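Hemerythrin-like domain-containing protein (Streptococcus mutans, PDB 2QKP) is of unknown function, but its C-terminal portion, the part in this crystal, is a PAS domain of the kind that often senses small ligands or mediates protein-protein association. Local coordinates at residues Asp4-Gln9 with Ser17-Asn22; Asp39-Tyr44 with Phe55-Ser60; Glu83-Gly88 with Tyr110-Asp115; Lys104-Thr109 with Glu125-Ile130. All coordinates share one frame; numbering follows the deposited sequence.

Interaction 1 of 4, residues Asp4-Gln9 with Ser17-Asn22; sequences DRTTQQ and SVEQAN
The R5 guanidinium lies flat on V18: CG1 of V18 sits over the centre of one face, 3.5 Å from R5 CZ, while R5 NH1 is hydrogen-bonded to P10 O of the second subunit. The two side-chain amides of Q8 and Q20 are turned 63° apart. Q8 NE2 donates to Q20 OE1 at 2.9 Å, with the acceptor in the Q8 amide plane but the donor well above the Q20 carbonyl plane. Q20 OE1 also accepts from S17 N at 3.1 Å and from Q42 of the second subunit. S17 OG, set between its own N and carbonyl carbon (chi1 64°), takes Q20 N at 3.0 Å; the reciprocal S17-Q20 bonds make a capping box at the start of helix 18-27. The preceding amide, E19 N, donates to R5 O across the contact at 2.9 Å. Water 1 accepts from V18 N and Q9 NE2 and donates to D4 O and T7 O, while water 2 joins T6 O, S17 OG and E19 OE1. Thus V18 N and E19 N at the helix start find their acceptors in water 1 and R5 O, and such acceptors would suit the partial positive charge there.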
loop_
_atom_site.group_PDB
_atom_site.type_symbol
_atom_site.label_atom_id
_atom_site.label_comp_id
_atom_site.label_asym_id
_atom_site.label_seq_id
_atom_site.Cartn_x
_atom_site.Cartn_y
_atom_site.Cartn_z
ATOM N N ASP A 4 -9.218 21.768 -2.189
ATOM C CA ASP A 4 -10.263 20.843 -1.768
ATOM C C ASP A 4 -9.839 19.384 -1.991
ATOM O O ASP A 4 -8.777 19.107 -2.555
ATOM C CB ASP A 4 -11.627 21.174 -2.420
ATOM C CG ASP A 4 -11.612 21.034 -3.923
ATOM O OD1 ASP A 4 -10.809 20.218 -4.434
ATOM O OD2 ASP A 4 -12.411 21.720 -4.611
ATOM N N ARG A 5 -10.675 18.474 -1.518
ATOM C CA ARG A 5 -10.300 17.064 -1.434
ATOM C C ARG A 5 -10.371 16.350 -2.755
ATOM O O ARG A 5 -9.857 15.232 -2.873
ATOM C CB ARG A 5 -11.207 16.354 -0.437
ATOM C CG ARG A 5 -10.918 16.749 0.984
ATOM C CD ARG A 5 -11.808 15.938 1.941
ATOM N NE ARG A 5 -11.635 14.483 1.841
ATOM C CZ ARG A 5 -10.814 13.754 2.618
ATOM N NH1 ARG A 5 -10.066 14.335 3.545
ATOM N NH2 ARG A 5 -10.762 12.425 2.468
ATOM N N THR A 6 -11.033 16.954 -3.751
ATOM C CA THR A 6 -11.269 16.227 -5.002
ATOM C C THR A 6 -10.456 16.755 -6.179
ATOM O O THR A 6 -10.513 16.166 -7.300
ATOM C CB THR A 6 -12.792 16.185 -5.355
ATOM O OG1 THR A 6 -13.216 17.523 -5.636
ATOM C CG2 THR A 6 -13.558 15.582 -4.182
ATOM N N THR A 7 -9.689 17.829 -5.949
ATOM C CA THR A 7 -8.830 18.406 -6.999
ATOM C C THR A 7 -7.465 17.727 -7.051
ATOM O O THR A 7 -6.842 17.470 -5.998
ATOM C CB THR A 7 -8.672 19.949 -6.832
ATOM O OG1 THR A 7 -9.978 20.561 -6.836
ATOM C CG2 THR A 7 -7.796 20.581 -7.948
ATOM N N GLN A 8 -7.005 17.449 -8.271
ATOM C CA GLN A 8 -5.694 16.765 -8.470
ATOM C C GLN A 8 -4.540 17.570 -7.944
ATOM O O GLN A 8 -4.547 18.812 -8.014
ATOM C CB GLN A 8 -5.451 16.479 -9.955
ATOM C CG GLN A 8 -6.479 15.563 -10.564
ATOM C CD GLN A 8 -6.626 14.306 -9.793
ATOM O OE1 GLN A 8 -5.636 13.641 -9.492
ATOM N NE2 GLN A 8 -7.861 13.953 -9.451
ATOM N N GLN A 9 -3.570 16.869 -7.349
ATOM C CA GLN A 9 -2.325 17.505 -6.924
ATOM C C GLN A 9 -1.191 16.490 -7.021
ATOM O O GLN A 9 -1.445 15.306 -7.126
ATOM C CB GLN A 9 -2.421 18.019 -5.495
ATOM C CG GLN A 9 -2.762 16.980 -4.423
ATOM C CD GLN A 9 -2.917 17.638 -3.083
ATOM O OE1 GLN A 9 -1.946 18.168 -2.531
ATOM N NE2 GLN A 9 -4.131 17.629 -2.547
ATOM N N SER A 17 -6.015 13.192 -6.314
ATOM C CA SER A 17 -6.694 14.042 -5.321
ATOM C C SER A 17 -6.557 13.323 -3.976
ATOM O O SER A 17 -6.240 12.156 -3.942
ATOM C CB SER A 17 -8.178 14.175 -5.694
ATOM O OG SER A 17 -8.814 12.914 -5.631
ATOM N N VAL A 18 -6.803 14.022 -2.872
ATOM C CA VAL A 18 -6.899 13.416 -1.563
ATOM C C VAL A 18 -7.952 12.287 -1.559
ATOM O O VAL A 18 -7.687 11.195 -1.038
ATOM C CB VAL A 18 -7.276 14.487 -0.478
ATOM C CG1 VAL A 18 -7.792 13.799 0.802
ATOM C CG2 VAL A 18 -6.079 15.360 -0.161
ATOM N N GLU A 19 -9.101 12.510 -2.214
ATOM C CA GLU A 19 -10.146 11.474 -2.277
ATOM C C GLU A 19 -9.570 10.204 -2.932
ATOM O O GLU A 19 -9.765 9.097 -2.446
ATOM C CB GLU A 19 -11.361 12.000 -3.079
ATOM C CG GLU A 19 -12.437 10.941 -3.451
ATOM C CD GLU A 19 -13.280 11.309 -4.720
ATOM O OE1 GLU A 19 -12.939 12.258 -5.492
ATOM O OE2 GLU A 19 -14.303 10.621 -4.970
ATOM N N GLN A 20 -8.817 10.384 -4.009
ATOM C CA GLN A 20 -8.242 9.225 -4.720
ATOM C C GLN A 20 -7.117 8.538 -3.924
ATOM O O GLN A 20 -7.037 7.302 -3.929
ATOM C CB GLN A 20 -7.723 9.610 -6.083
ATOM C CG GLN A 20 -8.867 9.858 -7.106
ATOM C CD GLN A 20 -8.347 10.507 -8.346
ATOM O OE1 GLN A 20 -7.385 11.285 -8.301
ATOM N NE2 GLN A 20 -8.977 10.184 -9.497
ATOM N N ALA A 21 -6.283 9.335 -3.264
ATOM C CA ALA A 21 -5.189 8.753 -2.445
ATOM C C ALA A 21 -5.838 7.948 -1.321
ATOM O O ALA A 21 -5.403 6.842 -1.015
ATOM C CB ALA A 21 -4.255 9.809 -1.901
ATOM N N ASN A 22 -6.874 8.504 -0.702
ATOM C CA ASN A 22 -7.617 7.779 0.332
ATOM C C ASN A 22 -8.237 6.486 -0.201
ATOM O O ASN A 22 -8.122 5.438 0.442
ATOM C CB ASN A 22 -8.709 8.688 0.971
ATOM C CG ASN A 22 -9.382 8.015 2.162
ATOM O OD1 ASN A 22 -8.703 7.608 3.085
ATOM N ND2 ASN A 22 -10.721 7.868 2.122
HETATM O O HOH W 1 -6.928 16.987 -3.337
HETATM O O HOH W 2 -10.823 13.419 -7.458
#

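Interaction 2 of 4, residues Asp39-Tyr44 with Phe55-Ser60; sequences DIFQYY and FKRTPS
Y44 OH and R57 O are linked through water 3, which lies in the plane of the Y44 ring at its edge. This water donates to R57 O at 3.2 Å, so it bridges the side chain of the strand to the backbone of the loop. P59 CD comes to 3.3 Å of Y44 OH, and P59 N, which has no hydrogen to give, lies near the ring plane. Over one face of Y44 sits R57 CB, 3.6 Å from the ring centroid and 4° off its normal, a nearly vertical CH-pi contact. In the PAS domain this ties strand 41-44, outermost in the five-stranded antiparallel sheet within this chain, to the loop leading to helix 72-86. R57 then bends at its second torsion (chi2 -71°), which turns CD to within 4.0 Å of F41 CZ. Its guanidinium has F55 CB over one face, offset toward the rim, and makes a long, weak ion pair with E125 on strand 120-129.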
loop_
_atom_site.group_PDB
_atom_site.type_symbol
_atom_site.label_atom_id
_atom_site.label_comp_id
_atom_site.label_asym_id
_atom_site.label_seq_id
_atom_site.Cartn_x
_atom_site.Cartn_y
_atom_site.Cartn_z
ATOM N N ASP A 39 5.113 10.150 18.363
ATOM C CA ASP A 39 4.534 8.942 18.945
ATOM C C ASP A 39 3.019 8.878 19.024
ATOM O O ASP A 39 2.483 8.084 19.791
ATOM C CB ASP A 39 5.122 8.666 20.333
ATOM C CG ASP A 39 6.561 8.251 20.269
ATOM O OD1 ASP A 39 7.021 7.875 19.173
ATOM O OD2 ASP A 39 7.234 8.285 21.332
ATOM N N ILE A 40 2.352 9.695 18.210
ATOM C CA ILE A 40 0.905 9.717 18.144
ATOM C C ILE A 40 0.394 8.761 17.068
ATOM O O ILE A 40 0.771 8.897 15.900
ATOM C CB ILE A 40 0.370 11.127 17.846
ATOM C CG1 ILE A 40 0.803 12.118 18.946
ATOM C CG2 ILE A 40 -1.140 11.095 17.709
ATOM C CD1 ILE A 40 0.385 11.690 20.352
ATOM N N PHE A 41 -0.445 7.819 17.470
ATOM C CA PHE A 41 -1.162 6.947 16.525
ATOM C C PHE A 41 -2.165 7.838 15.801
ATOM O O PHE A 41 -3.150 8.304 16.409
ATOM C CB PHE A 41 -1.820 5.790 17.285
ATOM C CG PHE A 41 -2.730 4.925 16.447
ATOM C CD1 PHE A 41 -3.945 4.506 16.949
ATOM C CD2 PHE A 41 -2.369 4.523 15.164
ATOM C CE1 PHE A 41 -4.807 3.706 16.197
ATOM C CE2 PHE A 41 -3.227 3.729 14.403
ATOM C CZ PHE A 41 -4.439 3.308 14.922
ATOM N N GLN A 42 -1.891 8.137 14.529
ATOM C CA GLN A 42 -2.695 9.115 13.782
ATOM C C GLN A 42 -3.748 8.476 12.918
ATOM O O GLN A 42 -4.776 9.080 12.627
ATOM C CB GLN A 42 -1.815 9.861 12.784
ATOM C CG GLN A 42 -1.210 11.125 13.253
ATOM C CD GLN A 42 -0.515 11.876 12.144
ATOM O OE1 GLN A 42 0.483 12.544 12.384
ATOM N NE2 GLN A 42 -1.049 11.806 10.928
ATOM N N TYR A 43 -3.455 7.279 12.409
ATOM C CA TYR A 43 -4.156 6.821 11.209
ATOM C C TYR A 43 -4.152 5.313 11.055
ATOM O O TYR A 43 -3.124 4.671 11.301
ATOM C CB TYR A 43 -3.452 7.440 9.987
ATOM C CG TYR A 43 -3.794 6.758 8.667
ATOM C CD1 TYR A 43 -4.966 7.099 7.965
ATOM C CD2 TYR A 43 -2.957 5.778 8.121
ATOM C CE1 TYR A 43 -5.297 6.494 6.732
ATOM C CE2 TYR A 43 -3.287 5.147 6.906
ATOM C CZ TYR A 43 -4.463 5.504 6.229
ATOM O OH TYR A 43 -4.737 4.903 5.038
ATOM N N TYR A 44 -5.280 4.752 10.624
ATOM C CA TYR A 44 -5.278 3.390 10.074
ATOM C C TYR A 44 -6.255 3.364 8.935
ATOM O O TYR A 44 -7.200 4.144 8.912
ATOM C CB TYR A 44 -5.551 2.303 11.132
ATOM C CG TYR A 44 -6.939 2.325 11.825
ATOM C CD1 TYR A 44 -7.913 1.350 11.525
ATOM C CD2 TYR A 44 -7.233 3.258 12.810
ATOM C CE1 TYR A 44 -9.161 1.341 12.182
ATOM C CE2 TYR A 44 -8.487 3.244 13.485
ATOM C CZ TYR A 44 -9.426 2.283 13.161
ATOM O OH TYR A 44 -10.658 2.296 13.828
ATOM N N PHE A 55 -5.111 -7.072 13.772
ATOM C CA PHE A 55 -4.760 -6.271 14.940
ATOM C C PHE A 55 -5.826 -5.210 15.065
ATOM O O PHE A 55 -5.804 -4.204 14.356
ATOM C CB PHE A 55 -3.384 -5.602 14.792
ATOM C CG PHE A 55 -2.230 -6.573 14.753
ATOM C CD1 PHE A 55 -2.198 -7.681 15.597
ATOM C CD2 PHE A 55 -1.158 -6.353 13.899
ATOM C CE1 PHE A 55 -1.120 -8.580 15.563
ATOM C CE2 PHE A 55 -0.076 -7.234 13.869
ATOM C CZ PHE A 55 -0.060 -8.350 14.695
ATOM N N LYS A 56 -6.770 -5.453 15.963
ATOM C CA LYS A 56 -7.902 -4.566 16.113
ATOM C C LYS A 56 -7.442 -3.153 16.438
ATOM O O LYS A 56 -6.597 -2.957 17.312
ATOM C CB LYS A 56 -8.820 -5.060 17.214
ATOM C CG LYS A 56 -10.206 -5.331 16.729
ATOM C CD LYS A 56 -10.292 -6.785 16.337
ATOM C CE LYS A 56 -11.162 -6.976 15.117
ATOM N NZ LYS A 56 -10.844 -8.269 14.462
ATOM N N ARG A 57 -7.982 -2.189 15.701
ATOM C CA ARG A 57 -7.813 -0.782 16.032
ATOM C C ARG A 57 -9.218 -0.215 16.122
ATOM O O ARG A 57 -10.132 -0.707 15.452
ATOM C CB ARG A 57 -7.027 -0.033 14.947
ATOM C CG ARG A 57 -5.744 -0.714 14.477
ATOM C CD ARG A 57 -4.654 -0.686 15.524
ATOM N NE ARG A 57 -3.443 -1.334 15.013
ATOM C CZ ARG A 57 -2.562 -2.016 15.745
ATOM N NH1 ARG A 57 -2.725 -2.174 17.052
ATOM N NH2 ARG A 57 -1.500 -2.544 15.153
ATOM N N THR A 58 -9.392 0.818 16.934
ATOM C CA THR A 58 -10.692 1.476 17.049
ATOM C C THR A 58 -10.526 3.002 16.943
ATOM O O THR A 58 -9.462 3.529 17.254
ATOM C CB THR A 58 -11.411 1.089 18.362
ATOM O OG1 THR A 58 -10.660 1.570 19.479
ATOM C CG2 THR A 58 -11.553 -0.431 18.468
ATOM N N PRO A 59 -11.576 3.713 16.491
ATOM C CA PRO A 59 -11.460 5.175 16.322
ATOM C C PRO A 59 -11.022 5.902 17.599
ATOM O O PRO A 59 -10.436 6.992 17.527
ATOM C CB PRO A 59 -12.883 5.595 15.940
ATOM C CG PRO A 59 -13.464 4.384 15.293
ATOM C CD PRO A 59 -12.901 3.220 16.068
ATOM N N SER A 60 -11.289 5.272 18.743
ATOM C CA SER A 60 -11.029 5.846 20.066
ATOM C C SER A 60 -9.541 5.988 20.317
ATOM O O SER A 60 -9.100 6.870 21.063
ATOM C CB SER A 60 -11.646 4.948 21.146
ATOM O OG SER A 60 -12.792 4.274 20.640
HETATM O O HOH W 3 -12.136 0.341 13.177
#

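Interaction 3 of 4, residues Glu83-Gly88 with Tyr110-Asp115; sequences ELLRNG and YAAVRD
L85 and R114 carry the contact between the C-terminal end of helix 72-86 and strand 104-114, where the helix of the PAS domain meets its antiparallel sheet. The two side chains work in different ways. L85 points at the strand, crosses the Y110 side chain at about a right angle, and sets CD1 3.8 Å from Y110 CB; closer to the backbone, L85 CB packs on A112 CB at 4.1 Å. R114 points toward the helix from the strand, its chain extended from CG to NE (chi2 -176°, chi3 177°), which carries NE out toward the last turn of the helix. There NH2 donates to two successive carbonyls. L85 O lies 2.9 Å from R114 NH2, with the donor in the L85 carbonyl plane, whereas R86 O, 2.8 Å from R114 NH2, lies in the guanidinium plane but has its donor well above the R86 carbonyl plane. G88 leaves helical geometry at positive phi and closes a Schellman motif, G88 N donating to L85 O, so L85 O serves both the helix end and the arginine. The cationic group would be favoured by the partial negative charge of the helix C terminus. R114 NH1 is bonded by G118 O, in the turn toward strand 120-129. Water 4 completes the site: it accepts from R114 NE at 2.9 Å and donates to L85 O at 3.1 Å.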
loop_
_atom_site.group_PDB
_atom_site.type_symbol
_atom_site.label_atom_id
_atom_site.label_comp_id
_atom_site.label_asym_id
_atom_site.label_seq_id
_atom_site.Cartn_x
_atom_site.Cartn_y
_atom_site.Cartn_z
ATOM N N GLU A 83 12.509 2.138 18.464
ATOM C CA GLU A 83 13.853 2.648 18.672
ATOM C C GLU A 83 14.829 2.258 17.549
ATOM O O GLU A 83 15.623 3.094 17.083
ATOM C CB GLU A 83 14.420 2.212 20.042
ATOM C CG GLU A 83 15.828 2.779 20.206
ATOM C CD GLU A 83 16.449 2.573 21.568
ATOM O OE1 GLU A 83 16.424 1.422 22.078
ATOM O OE2 GLU A 83 17.009 3.573 22.100
ATOM N N LEU A 84 14.779 1.002 17.132
ATOM C CA LEU A 84 15.632 0.484 16.059
ATOM C C LEU A 84 15.387 1.268 14.783
ATOM O O LEU A 84 16.321 1.639 14.082
ATOM C CB LEU A 84 15.299 -0.977 15.748
ATOM C CG LEU A 84 15.882 -2.067 16.656
ATOM C CD1 LEU A 84 15.091 -3.370 16.495
ATOM C CD2 LEU A 84 17.358 -2.257 16.303
ATOM N N LEU A 85 14.110 1.480 14.461
ATOM C CA LEU A 85 13.747 2.191 13.230
ATOM C C LEU A 85 14.167 3.656 13.271
ATOM O O LEU A 85 14.727 4.162 12.308
ATOM C CB LEU A 85 12.216 2.069 12.991
ATOM C CG LEU A 85 11.725 0.659 12.724
ATOM C CD1 LEU A 85 10.150 0.640 12.673
ATOM C CD2 LEU A 85 12.348 -0.020 11.465
ATOM N N ARG A 86 13.849 4.334 14.373
ATOM C CA ARG A 86 14.156 5.750 14.489
ATOM C C ARG A 86 15.672 5.989 14.438
ATOM O O ARG A 86 16.144 6.896 13.768
ATOM C CB ARG A 86 13.527 6.370 15.736
ATOM C CG ARG A 86 13.854 7.856 15.787
ATOM C CD ARG A 86 13.547 8.406 17.125
ATOM N NE ARG A 86 12.114 8.584 17.324
ATOM C CZ ARG A 86 11.423 9.695 17.037
ATOM N NH1 ARG A 86 12.000 10.746 16.464
ATOM N NH2 ARG A 86 10.120 9.743 17.317
ATOM N N ASN A 87 16.445 5.120 15.099
ATOM C CA ASN A 87 17.903 5.273 15.054
ATOM C C ASN A 87 18.585 4.867 13.745
ATOM O O ASN A 87 19.797 5.082 13.563
ATOM C CB ASN A 87 18.524 4.589 16.275
ATOM C CG ASN A 87 18.278 5.375 17.529
ATOM O OD1 ASN A 87 18.354 6.618 17.529
ATOM N ND2 ASN A 87 17.983 4.674 18.610
ATOM N N GLY A 88 17.809 4.310 12.814
ATOM C CA GLY A 88 18.329 3.984 11.511
ATOM C C GLY A 88 19.182 2.719 11.538
ATOM O O GLY A 88 19.999 2.521 10.664
ATOM N N TYR A 110 7.036 -3.452 10.252
ATOM C CA TYR A 110 7.169 -2.105 10.795
ATOM C C TYR A 110 8.279 -1.437 10.037
ATOM O O TYR A 110 9.415 -1.964 10.002
ATOM C CB TYR A 110 7.607 -2.162 12.257
ATOM C CG TYR A 110 6.582 -2.720 13.189
ATOM C CD1 TYR A 110 5.692 -1.862 13.840
ATOM C CD2 TYR A 110 6.520 -4.081 13.453
ATOM C CE1 TYR A 110 4.726 -2.351 14.734
ATOM C CE2 TYR A 110 5.538 -4.598 14.362
ATOM C CZ TYR A 110 4.655 -3.709 14.985
ATOM O OH TYR A 110 3.686 -4.122 15.905
ATOM N N ALA A 111 7.986 -0.287 9.425
ATOM C CA ALA A 111 8.944 0.385 8.582
ATOM C C ALA A 111 9.192 1.810 9.011
ATOM O O ALA A 111 8.261 2.493 9.403
ATOM C CB ALA A 111 8.446 0.351 7.115
ATOM N N ALA A 112 10.443 2.275 8.911
ATOM C CA ALA A 112 10.759 3.680 9.180
ATOM C C ALA A 112 10.283 4.482 7.992
ATOM O O ALA A 112 10.551 4.098 6.832
ATOM C CB ALA A 112 12.294 3.879 9.333
ATOM N N VAL A 113 9.530 5.543 8.262
ATOM C CA VAL A 113 9.135 6.459 7.172
ATOM C C VAL A 113 10.132 7.620 7.200
ATOM O O VAL A 113 10.237 8.327 8.210
ATOM C CB VAL A 113 7.690 6.976 7.358
ATOM C CG1 VAL A 113 7.295 7.907 6.229
ATOM C CG2 VAL A 113 6.722 5.820 7.427
ATOM N N ARG A 114 10.886 7.780 6.118
ATOM C CA ARG A 114 11.906 8.847 6.016
ATOM C C ARG A 114 11.688 9.654 4.759
ATOM O O ARG A 114 11.293 9.112 3.736
ATOM C CB ARG A 114 13.318 8.228 6.006
ATOM C CG ARG A 114 13.619 7.555 7.368
ATOM C CD ARG A 114 15.068 6.997 7.448
ATOM N NE ARG A 114 15.284 6.438 8.777
ATOM C CZ ARG A 114 15.548 7.164 9.863
ATOM N NH1 ARG A 114 15.650 8.500 9.802
ATOM N NH2 ARG A 114 15.714 6.552 11.027
ATOM N N ASP A 115 11.981 10.950 4.821
ATOM C CA ASP A 115 11.921 11.783 3.609
ATOM C C ASP A 115 13.195 11.626 2.740
ATOM O O ASP A 115 14.069 10.834 3.080
ATOM C CB ASP A 115 11.603 13.235 3.997
ATOM C CG ASP A 115 12.657 13.850 4.909
ATOM O OD1 ASP A 115 13.765 13.288 5.012
ATOM O OD2 ASP A 115 12.380 14.917 5.507
HETATM O O HOH W 4 15.567 3.622 9.398
#

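Interaction 4 of 4, residues Lys104-Thr109 with Glu125-Ile130; sequences KFVYVT and EYVQDI
Backbone bonds between Y107 and Q128 and between T109 and Y126 pair the strands of the 104-114/120-129 beta hairpin, whose short segments run antiparallel at 156° in the PAS sheet. Each pair exchanges two N-H...O bonds, as with Y107 N to Q128 O at 2.9 Å. I130 N still donates to F105 O beyond the last bridge, where D129 OD1 takes F105 N at 3.0 Å, 30° out of the carboxylate plane. K104 CG touches D129 CG at 3.4 Å, the two side chains crossing at about a right angle. On the face of V106, V108 and V127, V106 CG1 and V127 CG1 approach to 3.4 Å, tighter than usual van der Waals contact. On the other, CG of Y126 sits between its N and carbonyl carbon (chi1 50°), and T109 CB lies over one face of the ring, offset toward the rim, a CH-pi contact with CB 3.7 Å from the Y126 ring centroid. I130 CG1 meets F105 CD2 near the ring plane at 3.7 Å. Farther out, D129 OD1 also accepts from K131 N, and F105 stacks edge-to-face with F134. Y107 meets F133 of the second subunit edge-to-face, and at this dimer interface Q128 NE2 bonds Q128 OE1 of that subunit.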
loop_
_atom_site.group_PDB
_atom_site.type_symbol
_atom_site.label_atom_id
_atom_site.label_comp_id
_atom_site.label_asym_id
_atom_site.label_seq_id
_atom_site.Cartn_x
_atom_site.Cartn_y
_atom_site.Cartn_z
ATOM N N LYS A 104 -5.614 -17.179 8.279
ATOM C CA LYS A 104 -4.601 -16.340 7.632
ATOM C C LYS A 104 -3.235 -16.741 8.139
ATOM O O LYS A 104 -3.085 -17.197 9.285
ATOM C CB LYS A 104 -4.827 -14.853 7.949
ATOM C CG LYS A 104 -5.977 -14.213 7.172
ATOM C CD LYS A 104 -6.233 -12.764 7.549
ATOM C CE LYS A 104 -7.435 -12.258 6.767
ATOM N NZ LYS A 104 -7.643 -10.791 6.878
ATOM N N PHE A 105 -2.233 -16.576 7.287
ATOM C CA PHE A 105 -0.869 -16.593 7.738
ATOM C C PHE A 105 -0.403 -15.153 7.628
ATOM O O PHE A 105 -0.342 -14.607 6.542
ATOM C CB PHE A 105 0.014 -17.503 6.904
ATOM C CG PHE A 105 1.316 -17.768 7.545
ATOM C CD1 PHE A 105 1.453 -18.812 8.459
ATOM C CD2 PHE A 105 2.387 -16.930 7.336
ATOM C CE1 PHE A 105 2.667 -19.043 9.083
ATOM C CE2 PHE A 105 3.617 -17.172 7.963
ATOM C CZ PHE A 105 3.753 -18.201 8.822
ATOM N N VAL A 106 -0.081 -14.557 8.767
ATOM C CA VAL A 106 0.072 -13.109 8.842
ATOM C C VAL A 106 1.535 -12.716 8.723
ATOM O O VAL A 106 2.398 -13.299 9.391
ATOM C CB VAL A 106 -0.510 -12.599 10.195
ATOM C CG1 VAL A 106 -0.368 -11.060 10.328
ATOM C CG2 VAL A 106 -1.997 -13.013 10.335
ATOM N N TYR A 107 1.823 -11.725 7.874
ATOM C CA TYR A 107 3.176 -11.185 7.769
ATOM C C TYR A 107 3.108 -9.700 8.113
ATOM O O TYR A 107 2.332 -8.954 7.497
ATOM C CB TYR A 107 3.651 -11.331 6.317
ATOM C CG TYR A 107 5.097 -10.935 6.095
ATOM C CD1 TYR A 107 6.126 -11.838 6.346
ATOM C CD2 TYR A 107 5.438 -9.676 5.592
ATOM C CE1 TYR A 107 7.459 -11.495 6.128
ATOM C CE2 TYR A 107 6.784 -9.316 5.389
ATOM C CZ TYR A 107 7.781 -10.242 5.640
ATOM O OH TYR A 107 9.113 -9.925 5.403
ATOM N N VAL A 108 3.908 -9.284 9.100
ATOM C CA VAL A 108 3.815 -7.950 9.689
ATOM C C VAL A 108 5.092 -7.215 9.372
ATOM O O VAL A 108 6.185 -7.762 9.512
ATOM C CB VAL A 108 3.655 -8.026 11.241
ATOM C CG1 VAL A 108 3.514 -6.646 11.835
ATOM C CG2 VAL A 108 2.456 -8.863 11.629
ATOM N N THR A 109 4.961 -5.971 8.936
ATOM C CA THR A 109 6.158 -5.148 8.772
ATOM C C THR A 109 6.000 -3.830 9.502
ATOM O O THR A 109 4.968 -3.173 9.387
ATOM C CB THR A 109 6.402 -4.808 7.293
ATOM O OG1 THR A 109 6.519 -6.008 6.537
ATOM C CG2 THR A 109 7.656 -3.946 7.127
ATOM N N GLU A 125 3.194 0.716 9.884
ATOM C CA GLU A 125 2.979 -0.720 10.085
ATOM C C GLU A 125 1.999 -1.223 9.032
ATOM O O GLU A 125 0.959 -0.591 8.800
ATOM C CB GLU A 125 2.436 -1.000 11.493
ATOM C CG GLU A 125 2.169 -2.497 11.760
ATOM C CD GLU A 125 1.664 -2.795 13.168
ATOM O OE1 GLU A 125 1.500 -1.849 13.976
ATOM O OE2 GLU A 125 1.453 -3.988 13.456
ATOM N N TYR A 126 2.343 -2.317 8.361
ATOM C CA TYR A 126 1.413 -2.921 7.422
ATOM C C TYR A 126 1.396 -4.435 7.578
ATOM O O TYR A 126 2.457 -5.101 7.780
ATOM C CB TYR A 126 1.683 -2.469 5.973
ATOM C CG TYR A 126 3.111 -2.576 5.461
ATOM C CD1 TYR A 126 3.521 -3.697 4.732
ATOM C CD2 TYR A 126 4.039 -1.549 5.674
ATOM C CE1 TYR A 126 4.804 -3.786 4.227
ATOM C CE2 TYR A 126 5.331 -1.623 5.176
ATOM C CZ TYR A 126 5.695 -2.755 4.443
ATOM O OH TYR A 126 6.974 -2.872 3.958
ATOM N N VAL A 127 0.179 -4.962 7.546
ATOM C CA VAL A 127 -0.064 -6.363 7.832
ATOM C C VAL A 127 -0.698 -6.994 6.588
ATOM O O VAL A 127 -1.664 -6.455 6.034
ATOM C CB VAL A 127 -1.029 -6.521 9.034
ATOM C CG1 VAL A 127 -1.272 -7.950 9.304
ATOM C CG2 VAL A 127 -0.504 -5.798 10.302
ATOM N N GLN A 128 -0.174 -8.152 6.186
ATOM C CA GLN A 128 -0.694 -8.829 4.996
ATOM C C GLN A 128 -0.975 -10.297 5.279
ATOM O O GLN A 128 -0.264 -10.944 6.043
ATOM C CB GLN A 128 0.316 -8.735 3.870
ATOM C CG GLN A 128 -0.244 -9.152 2.458
ATOM C CD GLN A 128 0.768 -8.870 1.361
ATOM O OE1 GLN A 128 1.928 -8.526 1.638
ATOM N NE2 GLN A 128 0.348 -9.021 0.117
ATOM N N ASP A 129 -2.010 -10.829 4.637
ATOM C CA ASP A 129 -2.204 -12.270 4.679
ATOM C C ASP A 129 -1.423 -12.865 3.494
ATOM O O ASP A 129 -1.654 -12.534 2.314
ATOM C CB ASP A 129 -3.694 -12.618 4.625
ATOM C CG ASP A 129 -3.940 -14.110 4.455
ATOM O OD1 ASP A 129 -3.130 -14.932 4.956
ATOM O OD2 ASP A 129 -4.953 -14.443 3.781
ATOM N N ILE A 130 -0.482 -13.743 3.816
ATOM C CA ILE A 130 0.348 -14.333 2.772
ATOM C C ILE A 130 0.009 -15.800 2.490
ATOM O O ILE A 130 0.604 -16.422 1.591
ATOM C CB ILE A 130 1.855 -14.147 3.032
ATOM C CG1 ILE A 130 2.274 -14.767 4.371
ATOM C CG2 ILE A 130 2.199 -12.672 3.064
ATOM C CD1 ILE A 130 3.766 -14.945 4.542
HETATM O O HOH W 5 3.733 -6.780 5.964
HETATM O O HOH W 6 7.967 -5.525 3.559
#

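Interaction 4 is the buried one, and its regular backbone ladder differs from the others, which are partly buried and rely on side chains, single carbonyls and waters. Interactions 3 and 4 share strand 104-114: one pairs it with strand 120-129, the other carries the end of helix 72-86. Interaction 2, about 17 Å from interaction 4 between centres, joins the sheet's outer strand 41-44 to a loop, and F55 packs on V108 and V127 of interaction 4. Within the chain interaction 1 lies about 28 Å from interaction 4 between centres, yet Q20 bonds Q42 of the second subunit, from the 39-44 segment. Polar and bridged by two waters, it caps a helix start, where interaction 3 satisfies a helix end.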